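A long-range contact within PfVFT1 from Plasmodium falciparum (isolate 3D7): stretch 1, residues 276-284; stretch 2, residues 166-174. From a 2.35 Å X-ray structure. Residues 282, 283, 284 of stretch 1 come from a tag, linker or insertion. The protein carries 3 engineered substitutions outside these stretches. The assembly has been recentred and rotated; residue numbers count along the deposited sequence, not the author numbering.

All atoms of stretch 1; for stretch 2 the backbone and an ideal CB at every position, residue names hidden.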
ATOM      1  N   HIS A 276      -0.887  -2.073   0.962  1.00 20.84           N
ATOM      2  CA  HIS A 276      -0.092  -1.460  -0.099  1.00 17.99           C
ATOM      3  C   HIS A 276       0.580  -2.543  -0.935  1.00 20.48           C
ATOM      4  O   HIS A 276       1.114  -3.506  -0.388  1.00 17.14           O
ATOM      5  CB  HIS A 276       0.968  -0.526   0.482  1.00 18.74           C
ATOM      6  CG  HIS A 276       0.412   0.566   1.340  1.00 21.00           C
ATOM      7  ND1 HIS A 276      -0.114   1.727   0.817  1.00 21.46           N
ATOM      8  CD2 HIS A 276       0.308   0.677   2.685  1.00 22.83           C
ATOM      9  CE1 HIS A 276      -0.524   2.504   1.803  1.00 20.99           C
ATOM     10  NE2 HIS A 276      -0.278   1.892   2.946  1.00 15.24           N
ATOM     11  N   SER A 277       0.557  -2.384  -2.255  1.00 18.51           N
ATOM     12  CA  SER A 277       1.161  -3.369  -3.147  1.00 22.06           C
ATOM     13  C   SER A 277       1.719  -2.741  -4.422  1.00 20.49           C
ATOM     14  O   SER A 277       1.359  -1.620  -4.791  1.00 19.01           O
ATOM     15  CB  SER A 277       0.132  -4.445  -3.507  1.00 25.74           C
ATOM     16  OG  SER A 277      -1.046  -3.865  -4.033  1.00 34.66           O
ATOM     17  N   ALA A 278       2.610  -3.475  -5.083  1.00 20.89           N
ATOM     18  CA  ALA A 278       3.134  -3.072  -6.380  1.00 24.05           C
ATOM     19  C   ALA A 278       2.278  -3.688  -7.480  1.00 18.06           C
ATOM     20  O   ALA A 278       1.649  -4.728  -7.274  1.00 22.84           O
ATOM     21  CB  ALA A 278       4.586  -3.497  -6.527  1.00 18.28           C
ATOM     22  N   TYR A 279       2.253  -3.043  -8.643  1.00 19.15           N
ATOM     23  CA  TYR A 279       1.464  -3.525  -9.774  1.00 22.73           C
ATOM     24  C   TYR A 279       2.351  -3.829 -10.979  1.00 22.68           C
ATOM     25  O   TYR A 279       3.367  -3.169 -11.205  1.00 26.37           O
ATOM     26  CB  TYR A 279       0.384  -2.501 -10.138  1.00 26.85           C
ATOM     27  CG  TYR A 279      -0.748  -2.458  -9.130  1.00 27.24           C
ATOM     28  CD1 TYR A 279      -0.668  -1.659  -7.996  1.00 26.17           C
ATOM     29  CD2 TYR A 279      -1.888  -3.231  -9.305  1.00 25.54           C
ATOM     30  CE1 TYR A 279      -1.698  -1.624  -7.070  1.00 30.25           C
ATOM     31  CE2 TYR A 279      -2.921  -3.203  -8.385  1.00 27.57           C
ATOM     32  CZ  TYR A 279      -2.822  -2.399  -7.272  1.00 29.67           C
ATOM     33  OH  TYR A 279      -3.852  -2.375  -6.359  1.00 27.26           O
ATOM     34  N   PHE A 280       1.951  -4.845 -11.738  1.00 25.82           N
ATOM     35  CA  PHE A 280       2.730  -5.344 -12.867  1.00 26.75           C
ATOM     36  C   PHE A 280       1.837  -5.533 -14.090  1.00 24.22           C
ATOM     37  O   PHE A 280       0.612  -5.521 -13.979  1.00 24.99           O
ATOM     38  CB  PHE A 280       3.403  -6.673 -12.510  1.00 16.88           C
ATOM     39  CG  PHE A 280       4.130  -6.660 -11.192  1.00 16.92           C
ATOM     40  CD1 PHE A 280       3.433  -6.740  -9.997  1.00 18.92           C
ATOM     41  CD2 PHE A 280       5.512  -6.590 -11.151  1.00 21.26           C
ATOM     42  CE1 PHE A 280       4.102  -6.733  -8.787  1.00 17.65           C
ATOM     43  CE2 PHE A 280       6.184  -6.588  -9.944  1.00 14.02           C
ATOM     44  CZ  PHE A 280       5.479  -6.659  -8.761  1.00 16.63           C
ATOM     45  N   LYS A 281       2.461  -5.711 -15.251  1.00 31.09           N
ATOM     46  CA  LYS A 281       1.739  -6.028 -16.480  1.00 22.83           C
ATOM     47  C   LYS A 281       1.742  -7.539 -16.694  1.00 23.66           C
ATOM     48  O   LYS A 281       2.785  -8.128 -16.972  1.00 25.94           O
ATOM     49  CB  LYS A 281       2.370  -5.315 -17.674  1.00 24.92           C
ATOM     50  CG  LYS A 281       1.501  -5.308 -18.919  1.00 30.23           C
ATOM     51  CD  LYS A 281       2.208  -4.632 -20.080  1.00 29.14           C
ATOM     52  CE  LYS A 281       1.250  -4.346 -21.226  1.00 34.83           C
ATOM     53  NZ  LYS A 281       0.566  -5.566 -21.724  1.00 34.36           N
ATOM     54  N   ALA A 282       0.571  -8.159 -16.570  1.00 29.93           N
ATOM     55  CA  ALA A 282       0.467  -9.618 -16.535  1.00 24.76           C
ATOM     56  C   ALA A 282       0.200 -10.255 -17.899  1.00 34.74           C
ATOM     57  O   ALA A 282       0.165 -11.480 -18.014  1.00 42.09           O
ATOM     58  CB  ALA A 282      -0.622 -10.028 -15.561  1.00 34.49           C
ATOM     59  N   ALA A 283       0.006  -9.436 -18.927  1.00 34.55           N
ATOM     60  CA  ALA A 283      -0.277  -9.956 -20.262  1.00 36.06           C
ATOM     61  C   ALA A 283       0.060  -8.930 -21.337  1.00 35.40           C
ATOM     62  O   ALA A 283       0.090  -7.729 -21.072  1.00 43.52           O
ATOM     63  CB  ALA A 283      -1.740 -10.373 -20.366  1.00 30.64           C
ATOM     64  N   ALA A 284       0.314  -9.413 -22.549  1.00 36.36           N
ATOM     65  CA  ALA A 284       0.636  -8.542 -23.674  1.00 38.32           C
ATOM     66  C   ALA A 284      -0.638  -7.996 -24.311  1.00 42.99           C
ATOM     67  O   ALA A 284      -0.657  -6.886 -24.845  1.00 40.61           O
ATOM     68  CB  ALA A 284       1.466  -9.291 -24.701  1.00 27.17           C
ATOM     69  OXT ALA A 284      -1.681  -8.652 -24.302  1.00 43.33           O
ATOM     70  N   UNK A 166      -7.288  -4.083 -18.089  1.00 38.64           N
ATOM     71  CA  UNK A 166      -7.537  -5.461 -17.649  1.00 44.86           C
ATOM     72  C   UNK A 166      -6.300  -6.356 -17.582  1.00 35.58           C
ATOM     73  O   UNK A 166      -6.393  -7.465 -17.058  1.00 31.46           O
ATOM     74  CB  UNK A 166      -8.556  -6.108 -18.589  1.00 44.86           C
ATOM     75  N   UNK A 167      -5.170  -5.890 -18.104  1.00 34.43           N
ATOM     76  CA  UNK A 167      -3.973  -6.724 -18.190  1.00 34.71           C
ATOM     77  C   UNK A 167      -3.042  -6.541 -16.994  1.00 34.26           C
ATOM     78  O   UNK A 167      -2.090  -7.303 -16.822  1.00 32.27           O
ATOM     79  CB  UNK A 167      -3.215  -6.412 -19.482  1.00 34.71           C
ATOM     80  N   UNK A 168      -3.319  -5.538 -16.166  1.00 35.41           N
ATOM     81  CA  UNK A 168      -2.490  -5.266 -14.997  1.00 31.47           C
ATOM     82  C   UNK A 168      -2.856  -6.181 -13.832  1.00 29.93           C
ATOM     83  O   UNK A 168      -4.036  -6.431 -13.580  1.00 31.57           O
ATOM     84  CB  UNK A 168      -2.630  -3.801 -14.578  1.00 31.47           C
ATOM     85  N   UNK A 169      -1.836  -6.681 -13.137  1.00 27.08           N
ATOM     86  CA  UNK A 169      -2.038  -7.504 -11.949  1.00 27.22           C
ATOM     87  C   UNK A 169      -1.413  -6.834 -10.732  1.00 25.94           C
ATOM     88  O   UNK A 169      -0.828  -5.756 -10.840  1.00 24.68           O
ATOM     89  CB  UNK A 169      -1.447  -8.901 -12.152  1.00 27.22           C
ATOM     90  N   UNK A 170      -1.542  -7.486  -9.579  1.00 30.74           N
ATOM     91  CA  UNK A 170      -1.030  -6.953  -8.322  1.00 24.38           C
ATOM     92  C   UNK A 170      -0.235  -7.992  -7.544  1.00 21.84           C
ATOM     93  O   UNK A 170      -0.542  -9.183  -7.583  1.00 20.67           O
ATOM     94  CB  UNK A 170      -2.184  -6.433  -7.463  1.00 24.38           C
ATOM     95  N   UNK A 171       0.788  -7.528  -6.835  1.00 19.60           N
ATOM     96  CA  UNK A 171       1.504  -8.368  -5.896  1.00 20.83           C
ATOM     97  C   UNK A 171       0.765  -8.381  -4.571  1.00 15.25           C
ATOM     98  O   UNK A 171      -0.258  -7.714  -4.423  1.00 27.10           O
ATOM     99  CB  UNK A 171       2.944  -7.884  -5.713  1.00 20.83           C
ATOM    100  N   UNK A 172       1.275  -9.146  -3.613  1.00 14.54           N
ATOM    101  CA  UNK A 172       0.681  -9.215  -2.284  1.00 26.94           C
ATOM    102  C   UNK A 172       0.643  -7.841  -1.622  1.00 20.33           C
ATOM    103  O   UNK A 172       1.484  -6.988  -1.912  1.00 13.81           O
ATOM    104  CB  UNK A 172       1.457 -10.200  -1.407  1.00 26.94           C
ATOM    105  N   UNK A 173      -0.337  -7.617  -0.732  1.00 20.17           N
ATOM    106  CA  UNK A 173      -0.264  -6.423   0.112  1.00 17.75           C
ATOM    107  C   UNK A 173       0.824  -6.610   1.169  1.00 17.97           C
ATOM    108  O   UNK A 173       0.530  -6.952   2.316  1.00 16.32           O
ATOM    109  CB  UNK A 173      -1.614  -6.139   0.773  1.00 17.75           C
ATOM    110  N   UNK A 174       2.076  -6.406   0.764  1.00 13.49           N
ATOM    111  CA  UNK A 174       3.225  -6.718   1.607  1.00 22.26           C
ATOM    112  C   UNK A 174       3.290  -5.844   2.855  1.00 21.38           C
ATOM    113  O   UNK A 174       3.826  -6.258   3.885  1.00 16.43           O
ATOM    114  CB  UNK A 174       4.517  -6.562   0.803  1.00 22.26           C
TER

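Position 166 lies beyond the reach of stretch 1, with no atom of it within 5.5 Å of the ideal CB. Almost any residue would fit. It is Pro166, and it makes no contact here.

Position 167 points its CB toward stretch 1. The C-terminal carboxylate of Ala284, a tag residue, lies further along, so a long basic side chain would suit; a shorter polar one could also be housed. The residue is Lys167. Its extended chain brings NZ to 3.0 Å from Ala284 O, a hydrogen bond, and to 3.3 Å from Ala284 OXT, a salt bridge with a weak hydrogen bond. Its backbone O accepts from Ala282 N at 2.8 Å.

Position 168 pairs with Lys281 in an antiparallel, non-hydrogen-bonded bridge. Its CB lies on the same sheet face as the side chains of Tyr279 and Lys281. The aliphatic part of Lys281 favours a nonpolar residue, and several would do. Leu168 is found, with CD2 4.0 Å from Lys281 CA.

Position 169 pairs with Phe280. Its N donates to Phe280 O at 2.8 Å, and its O accepts from Phe280 N at 3.1 Å. The ideal CB is 3.7 Å from Ala282 CB, so a small or beta-branched residue such as valine or threonine would suit. It is Thr169. CG2 packs 3.6 Å from Ala282 CB, in the tag, and 4.0 Å from Phe280 CB.

Position 170 faces the Tyr279 ring closely: its ideal CB is 3.4 Å from Tyr279 CE2. Ser277 OG is 4.4 Å from that CB. A small residue fits, and a polar one could meet the hydroxyl. Ser170 does so, its OG lying over one face of the Tyr279 ring and 3.1 Å from Ser277 OG. Ser170 OG also donates to the backbone O of position 171 at 3.0 Å.

Position 171 donates its N to Ala278 O at 3.0 Å, nearly straight at 177°. An ideal CB would sit 3.5 Å from Phe280 CE1, a tight fit that favours glycine, though alanine is not excluded. Gly171 leaves its N at the edge of the Phe280 ring.

Position 172 points away, so many side chains would serve. It is Leu172. Its O accepts from a water that in turn accepts from Ala278 N.

Position 173 points sideways, and phi of -73° permits proline among others. Pro173 places CA 3.3 Å from His276 O, a CA-H...O contact.

Position 174 also points sideways, with no clear demand. It is Ile174.

Stretch 2 166-174: PKLTSGLPI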
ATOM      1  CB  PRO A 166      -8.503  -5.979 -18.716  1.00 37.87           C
ATOM      2  CG  PRO A 166      -8.071  -5.274 -19.953  1.00 38.67           C
ATOM      3  CD  PRO A 166      -7.613  -3.904 -19.516  1.00 33.48           C
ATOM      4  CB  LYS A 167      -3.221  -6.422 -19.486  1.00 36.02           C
ATOM      5  CG  LYS A 167      -4.051  -6.662 -20.735  1.00 33.04           C
ATOM      6  CD  LYS A 167      -3.275  -6.325 -21.994  1.00 42.52           C
ATOM      7  CE  LYS A 167      -4.072  -6.672 -23.241  1.00 45.05           C
ATOM      8  NZ  LYS A 167      -3.537  -5.988 -24.451  1.00 45.99           N
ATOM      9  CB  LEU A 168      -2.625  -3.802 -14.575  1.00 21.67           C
ATOM     10  CG  LEU A 168      -2.293  -2.767 -15.653  1.00 34.09           C
ATOM     11  CD1 LEU A 168      -2.449  -1.360 -15.100  1.00 29.37           C
ATOM     12  CD2 LEU A 168      -0.889  -2.972 -16.213  1.00 28.88           C
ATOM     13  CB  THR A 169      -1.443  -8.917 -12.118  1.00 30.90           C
ATOM     14  OG1 THR A 169      -1.858  -9.743 -11.024  1.00 34.64           O
ATOM     15  CG2 THR A 169       0.085  -8.880 -12.179  1.00 30.04           C
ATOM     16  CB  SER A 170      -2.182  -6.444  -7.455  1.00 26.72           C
ATOM     17  OG  SER A 170      -1.699  -5.829  -6.274  1.00 22.69           O
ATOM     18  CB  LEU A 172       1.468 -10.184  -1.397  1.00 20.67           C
ATOM     19  CG  LEU A 172       1.376 -11.673  -1.716  1.00 21.17           C
ATOM     20  CD1 LEU A 172       2.511 -12.425  -1.033  1.00 20.14           C
ATOM     21  CD2 LEU A 172       0.036 -12.229  -1.277  1.00 27.19           C
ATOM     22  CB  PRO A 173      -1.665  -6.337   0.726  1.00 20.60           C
ATOM     23  CG  PRO A 173      -2.152  -7.743   0.744  1.00 16.66           C
ATOM     24  CD  PRO A 173      -1.562  -8.398  -0.477  1.00 26.15           C
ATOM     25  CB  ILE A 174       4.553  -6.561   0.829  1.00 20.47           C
ATOM     26  CG1 ILE A 174       4.673  -5.155   0.230  1.00 17.66           C
ATOM     27  CG2 ILE A 174       4.644  -7.605  -0.275  1.00 20.04           C
ATOM     28  CD1 ILE A 174       6.096  -4.761  -0.129  1.00 18.15           C
TER
HETATM   29  O   HOH W   1       2.834  -6.101  -3.872  1.00 17.99           O
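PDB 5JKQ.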